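Local atomic coordinates of peptidoglycan-recognition protein SD (Drosophila melanogaster, PDB entry 2RKQ), a protein that binds bacterial peptidoglycan as a secreted innate immune receptor and, on recognising Gram-positive bacteria, activates the Toll pathway. Residues E1-K13 against G73-Q85. Sequence-based numbering, arbitrary orientation. Where two conformers were deposited one is given.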
loop_
_atom_site.group_PDB
_atom_site.type_symbol
_atom_site.label_atom_id
_atom_site.label_comp_id
_atom_site.label_asym_id
_atom_site.label_seq_id
_atom_site.Cartn_x
_atom_site.Cartn_y
_atom_site.Cartn_z
ATOM N N GLU A 1 1.441 12.220 -12.795
ATOM C CA GLU A 1 0.187 11.426 -12.631
ATOM C C GLU A 1 0.473 9.962 -12.907
ATOM O O GLU A 1 1.470 9.635 -13.542
ATOM C CB GLU A 1 -0.907 11.950 -13.567
ATOM C CG GLU A 1 -1.571 13.254 -13.080
ATOM C CD GLU A 1 -0.703 14.520 -13.236
ATOM O OE1 GLU A 1 0.531 14.475 -13.012
ATOM O OE2 GLU A 1 -1.272 15.588 -13.560
ATOM N N VAL A 2 -0.395 9.086 -12.409
ATOM C CA VAL A 2 -0.271 7.650 -12.639
ATOM C C VAL A 2 -1.677 7.038 -12.730
ATOM O O VAL A 2 -2.568 7.365 -11.931
ATOM C CB VAL A 2 0.638 6.974 -11.563
ATOM C CG1 VAL A 2 0.078 7.170 -10.155
ATOM C CG2 VAL A 2 0.881 5.509 -11.878
ATOM N N PRO A 3 -1.909 6.173 -13.738
ATOM C CA PRO A 3 -3.222 5.577 -13.793
ATOM C C PRO A 3 -3.439 4.654 -12.601
ATOM O O PRO A 3 -2.480 4.143 -12.008
ATOM C CB PRO A 3 -3.238 4.794 -15.118
ATOM C CG PRO A 3 -1.976 5.103 -15.817
ATOM C CD PRO A 3 -1.027 5.714 -14.826
ATOM N N ILE A 4 -4.700 4.504 -12.238
ATOM C CA ILE A 4 -5.083 3.647 -11.121
ATOM C C ILE A 4 -5.992 2.568 -11.688
ATOM O O ILE A 4 -6.950 2.865 -12.406
ATOM C CB ILE A 4 -5.837 4.438 -10.025
ATOM C CG1 ILE A 4 -4.995 5.607 -9.479
ATOM C CG2 ILE A 4 -6.307 3.499 -8.873
ATOM C CD1 ILE A 4 -3.671 5.184 -8.863
ATOM N N VAL A 5 -5.675 1.310 -11.397
ATOM C CA VAL A 5 -6.604 0.223 -11.684
ATOM C C VAL A 5 -7.641 0.235 -10.575
ATOM O O VAL A 5 -7.370 -0.185 -9.442
ATOM C CB VAL A 5 -5.899 -1.127 -11.727
ATOM C CG1 VAL A 5 -6.908 -2.246 -12.045
ATOM C CG2 VAL A 5 -4.751 -1.121 -12.749
ATOM N N THR A 6 -8.822 0.738 -10.893
ATOM C CA THR A 6 -9.859 0.893 -9.892
ATOM C C THR A 6 -10.362 -0.456 -9.428
ATOM O O THR A 6 -10.135 -1.485 -10.071
ATOM C CB THR A 6 -11.040 1.683 -10.426
ATOM O OG1 THR A 6 -11.630 0.968 -11.515
ATOM C CG2 THR A 6 -10.605 3.083 -10.870
ATOM N N ARG A 7 -11.043 -0.436 -8.290
ATOM C CA ARG A 7 -11.590 -1.654 -7.724
ATOM C C ARG A 7 -12.389 -2.430 -8.760
ATOM O O ARG A 7 -12.245 -3.639 -8.875
ATOM C CB ARG A 7 -12.467 -1.326 -6.516
ATOM C CG ARG A 7 -11.714 -0.696 -5.333
ATOM C CD ARG A 7 -12.672 -0.427 -4.189
ATOM N NE ARG A 7 -13.110 -1.675 -3.550
ATOM C CZ ARG A 7 -12.552 -2.184 -2.446
ATOM N NH1 ARG A 7 -11.518 -1.589 -1.865
ATOM N NH2 ARG A 7 -13.031 -3.307 -1.917
ATOM N N ALA A 8 -13.238 -1.738 -9.525
ATOM C CA ALA A 8 -14.040 -2.437 -10.535
ATOM C C ALA A 8 -13.162 -3.112 -11.591
ATOM O O ALA A 8 -13.463 -4.218 -12.067
ATOM C CB ALA A 8 -15.028 -1.482 -11.198
ATOM N N GLU A 9 -12.072 -2.439 -11.952
ATOM C CA GLU A 9 -11.155 -2.940 -12.985
ATOM C C GLU A 9 -10.379 -4.183 -12.571
ATOM O O GLU A 9 -9.941 -4.943 -13.431
ATOM C CB GLU A 9 -10.199 -1.839 -13.436
ATOM C CG GLU A 9 -10.856 -0.762 -14.290
ATOM C CD GLU A 9 -9.910 0.398 -14.518
ATOM O OE1 GLU A 9 -9.208 0.391 -15.549
ATOM O OE2 GLU A 9 -9.850 1.289 -13.657
ATOM N N TRP A 10 -10.217 -4.411 -11.264
ATOM C CA TRP A 10 -9.688 -5.684 -10.822
ATOM C C TRP A 10 -10.731 -6.629 -10.238
ATOM O O TRP A 10 -10.396 -7.661 -9.659
ATOM C CB TRP A 10 -8.462 -5.528 -9.908
ATOM C CG TRP A 10 -8.602 -4.744 -8.613
ATOM C CD1 TRP A 10 -8.350 -3.416 -8.429
ATOM C CD2 TRP A 10 -8.849 -5.291 -7.309
ATOM N NE1 TRP A 10 -8.486 -3.082 -7.094
ATOM C CE2 TRP A 10 -8.799 -4.214 -6.388
ATOM C CE3 TRP A 10 -9.137 -6.584 -6.828
ATOM C CZ2 TRP A 10 -9.012 -4.381 -5.025
ATOM C CZ3 TRP A 10 -9.342 -6.751 -5.465
ATOM C CH2 TRP A 10 -9.275 -5.654 -4.573
ATOM N N ASN A 11 -11.996 -6.278 -10.433
ATOM C CA ASN A 11 -13.126 -7.103 -10.011
ATOM C C ASN A 11 -13.082 -7.386 -8.517
ATOM O O ASN A 11 -13.295 -8.516 -8.067
ATOM C CB ASN A 11 -13.203 -8.398 -10.833
ATOM C CG ASN A 11 -14.514 -9.120 -10.651
ATOM O OD1 ASN A 11 -15.570 -8.490 -10.476
ATOM N ND2 ASN A 11 -14.460 -10.446 -10.663
ATOM N N ALA A 12 -12.800 -6.337 -7.753
ATOM C CA ALA A 12 -12.820 -6.414 -6.302
ATOM C C ALA A 12 -14.181 -6.816 -5.780
ATOM O O ALA A 12 -15.198 -6.498 -6.395
ATOM C CB ALA A 12 -12.452 -5.045 -5.729
ATOM N N LYS A 13 -14.199 -7.474 -4.632
ATOM C CA LYS A 13 -15.415 -7.554 -3.835
ATOM C C LYS A 13 -15.561 -6.252 -3.059
ATOM O O LYS A 13 -14.574 -5.577 -2.762
ATOM C CB LYS A 13 -15.364 -8.754 -2.899
ATOM C CG LYS A 13 -15.259 -10.057 -3.692
ATOM C CD LYS A 13 -15.604 -11.290 -2.903
ATOM C CE LYS A 13 -15.644 -12.507 -3.852
ATOM N NZ LYS A 13 -16.862 -12.549 -4.750
ATOM N N GLY A 73 4.173 -5.989 -9.857
ATOM C CA GLY A 73 5.455 -6.041 -10.559
ATOM C C GLY A 73 5.348 -5.656 -12.016
ATOM O O GLY A 73 6.351 -5.431 -12.683
ATOM N N ASN A 74 4.118 -5.580 -12.523
ATOM C CA ASN A 74 3.851 -5.010 -13.847
ATOM C C ASN A 74 3.870 -3.483 -13.865
ATOM O O ASN A 74 3.618 -2.856 -14.908
ATOM C CB ASN A 74 2.484 -5.477 -14.353
ATOM C CG ASN A 74 1.336 -5.041 -13.438
ATOM O OD1 ASN A 74 1.542 -4.534 -12.326
ATOM N ND2 ASN A 74 0.103 -5.233 -13.921
ATOM N N GLY A 75 4.116 -2.885 -12.694
ATOM C CA GLY A 75 4.183 -1.431 -12.580
ATOM C C GLY A 75 2.848 -0.733 -12.411
ATOM O O GLY A 75 2.799 0.497 -12.398
ATOM N N LYS A 76 1.771 -1.505 -12.286
ATOM C CA LYS A 76 0.433 -0.918 -12.165
ATOM C C LYS A 76 0.057 -0.698 -10.716
ATOM O O LYS A 76 0.441 -1.468 -9.836
ATOM C CB LYS A 76 -0.612 -1.792 -12.851
ATOM C CG LYS A 76 -0.515 -1.695 -14.373
ATOM C CD LYS A 76 -1.697 -2.340 -15.064
ATOM C CE LYS A 76 -1.674 -2.034 -16.567
ATOM N NZ LYS A 76 -2.874 -2.556 -17.234
ATOM N N VAL A 77 -0.719 0.359 -10.495
ATOM C CA VAL A 77 -1.183 0.721 -9.161
ATOM C C VAL A 77 -2.649 0.335 -9.087
ATOM O O VAL A 77 -3.439 0.750 -9.930
ATOM C CB VAL A 77 -1.072 2.219 -8.901
ATOM C CG1 VAL A 77 -1.661 2.547 -7.523
ATOM C CG2 VAL A 77 0.389 2.686 -9.022
ATOM N N TYR A 78 -2.975 -0.506 -8.102
ATOM C CA TYR A 78 -4.338 -0.997 -7.888
ATOM C C TYR A 78 -4.962 -0.306 -6.692
ATOM O O TYR A 78 -4.347 -0.169 -5.630
ATOM C CB TYR A 78 -4.333 -2.513 -7.676
ATOM C CG TYR A 78 -3.818 -3.257 -8.867
ATOM C CD1 TYR A 78 -2.448 -3.378 -9.086
ATOM C CD2 TYR A 78 -4.693 -3.819 -9.787
ATOM C CE1 TYR A 78 -1.951 -4.028 -10.206
ATOM C CE2 TYR A 78 -4.218 -4.475 -10.927
ATOM C CZ TYR A 78 -2.838 -4.575 -11.129
ATOM O OH TYR A 78 -2.347 -5.209 -12.253
ATOM N N GLU A 79 -6.198 0.112 -6.866
ATOM C CA GLU A 79 -6.948 0.768 -5.810
ATOM C C GLU A 79 -7.454 -0.219 -4.757
ATOM O O GLU A 79 -8.045 -1.245 -5.098
ATOM C CB GLU A 79 -8.158 1.453 -6.420
ATOM C CG GLU A 79 -9.005 2.174 -5.402
ATOM C CD GLU A 79 -10.233 2.804 -6.022
ATOM O OE1 GLU A 79 -10.740 2.294 -7.055
ATOM O OE2 GLU A 79 -10.687 3.811 -5.445
ATOM N N GLY A 80 -7.203 0.120 -3.495
ATOM C CA GLY A 80 -7.722 -0.634 -2.350
ATOM C C GLY A 80 -8.785 0.177 -1.635
ATOM O O GLY A 80 -9.728 0.685 -2.263
ATOM N N ARG A 81 -8.650 0.305 -0.314
ATOM C CA ARG A 81 -9.562 1.178 0.443
ATOM C C ARG A 81 -9.447 2.626 0.021
ATOM O O ARG A 81 -8.397 3.061 -0.446
ATOM C CB ARG A 81 -9.260 1.120 1.938
ATOM C CG ARG A 81 -9.439 -0.238 2.529
ATOM C CD ARG A 81 -9.064 -0.260 4.014
ATOM N NE ARG A 81 -9.146 -1.651 4.446
ATOM C CZ ARG A 81 -9.473 -2.067 5.673
ATOM N NH1 ARG A 81 -9.724 -1.206 6.662
ATOM N NH2 ARG A 81 -9.548 -3.378 5.904
ATOM N N SER A 82 -10.524 3.393 0.214
ATOM C CA SER A 82 -10.476 4.826 0.022
ATOM C C SER A 82 -9.524 5.462 1.029
ATOM O O SER A 82 -9.463 5.008 2.170
ATOM C CB SER A 82 -11.858 5.423 0.256
ATOM O OG SER A 82 -11.786 6.830 0.177
ATOM N N PRO A 83 -8.794 6.520 0.633
ATOM C CA PRO A 83 -7.976 7.210 1.616
ATOM C C PRO A 83 -8.734 7.741 2.828
ATOM O O PRO A 83 -8.103 7.989 3.859
ATOM C CB PRO A 83 -7.371 8.369 0.811
ATOM C CG PRO A 83 -7.352 7.858 -0.584
ATOM C CD PRO A 83 -8.617 7.100 -0.717
ATOM N N SER A 84 -10.055 7.929 2.721
ATOM C CA SER A 84 -10.835 8.353 3.891
ATOM C C SER A 84 -11.358 7.184 4.712
ATOM O O SER A 84 -12.205 7.361 5.594
ATOM C CB SER A 84 -12.021 9.269 3.528
ATOM O OG SER A 84 -11.800 10.043 2.375
ATOM N N GLN A 85 -10.884 5.981 4.398
ATOM C CA GLN A 85 -11.200 4.801 5.200
ATOM C C GLN A 85 -9.913 4.333 5.854
ATOM O O GLN A 85 -8.915 4.123 5.171
ATOM C CB GLN A 85 -11.771 3.664 4.328
ATOM C CG GLN A 85 -13.163 3.952 3.797
ATOM C CD GLN A 85 -13.658 2.898 2.818
ATOM O OE1 GLN A 85 -14.837 2.499 2.857
ATOM N NE2 GLN A 85 -12.804 2.486 1.898
HETATM O O HOH W 1 -0.876 2.234 -12.646
#
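Val-2 meets Val-77 methyl to methyl, CG2 against CG2, the two side chains crossing at about a right angle beside helix 113-128. One residue on, a water takes the place of a direct strand bond: it donates to Pro-3 O and accepts from Val-77 N. Ile-4 brings CD1 to 3.6 Å from Val-77 CG1, while its CG2, anti to the backbone N, rests on Glu-79 CB. Val-5 illustrates how a short, weakly bonded edge strand can join a sheet through the backbone of one residue, since its N gives a nearly straight bond to Val-77 O (2.7 Å) and its O receives Glu-79 N (2.8 Å). These two bonds flank Tyr-78, the parallel partner of Val-5, and add strand 4-5 to the outer edge of the mixed sheet in this amidase-type PGRP fold; across strand 77-79 the sheet continues antiparallel into 69-71. On the Tyr-78 side of the sheet, facing helix 42-58, Val-5 CG2 sits over one face of the tyrosine ring, 4.2 Å from its centroid and offset toward the rim. After Thr-6, whose CB lies against Glu-79 OE1, Arg-7 N bonds to the same oxygen (3.0 Å), met on the anti side, somewhat out of the plane of a carboxylate carried out on a fully extended chain. The arginine bends at chi3 (71°), which lets NH1 make a weak bond to Gly-80 O while NH2 hydrogen-bonds to Lys-13 O and forms a salt bridge with Asp-64. The edge of Tyr-78 is turned toward the face of the five-membered ring of Trp-10 in an offset edge-to-face pair, planes at 76°, and Trp-10 NE1 gives a bent hydrogen bond to Glu-79 O (2.7 Å), which lies in the plane of the indole.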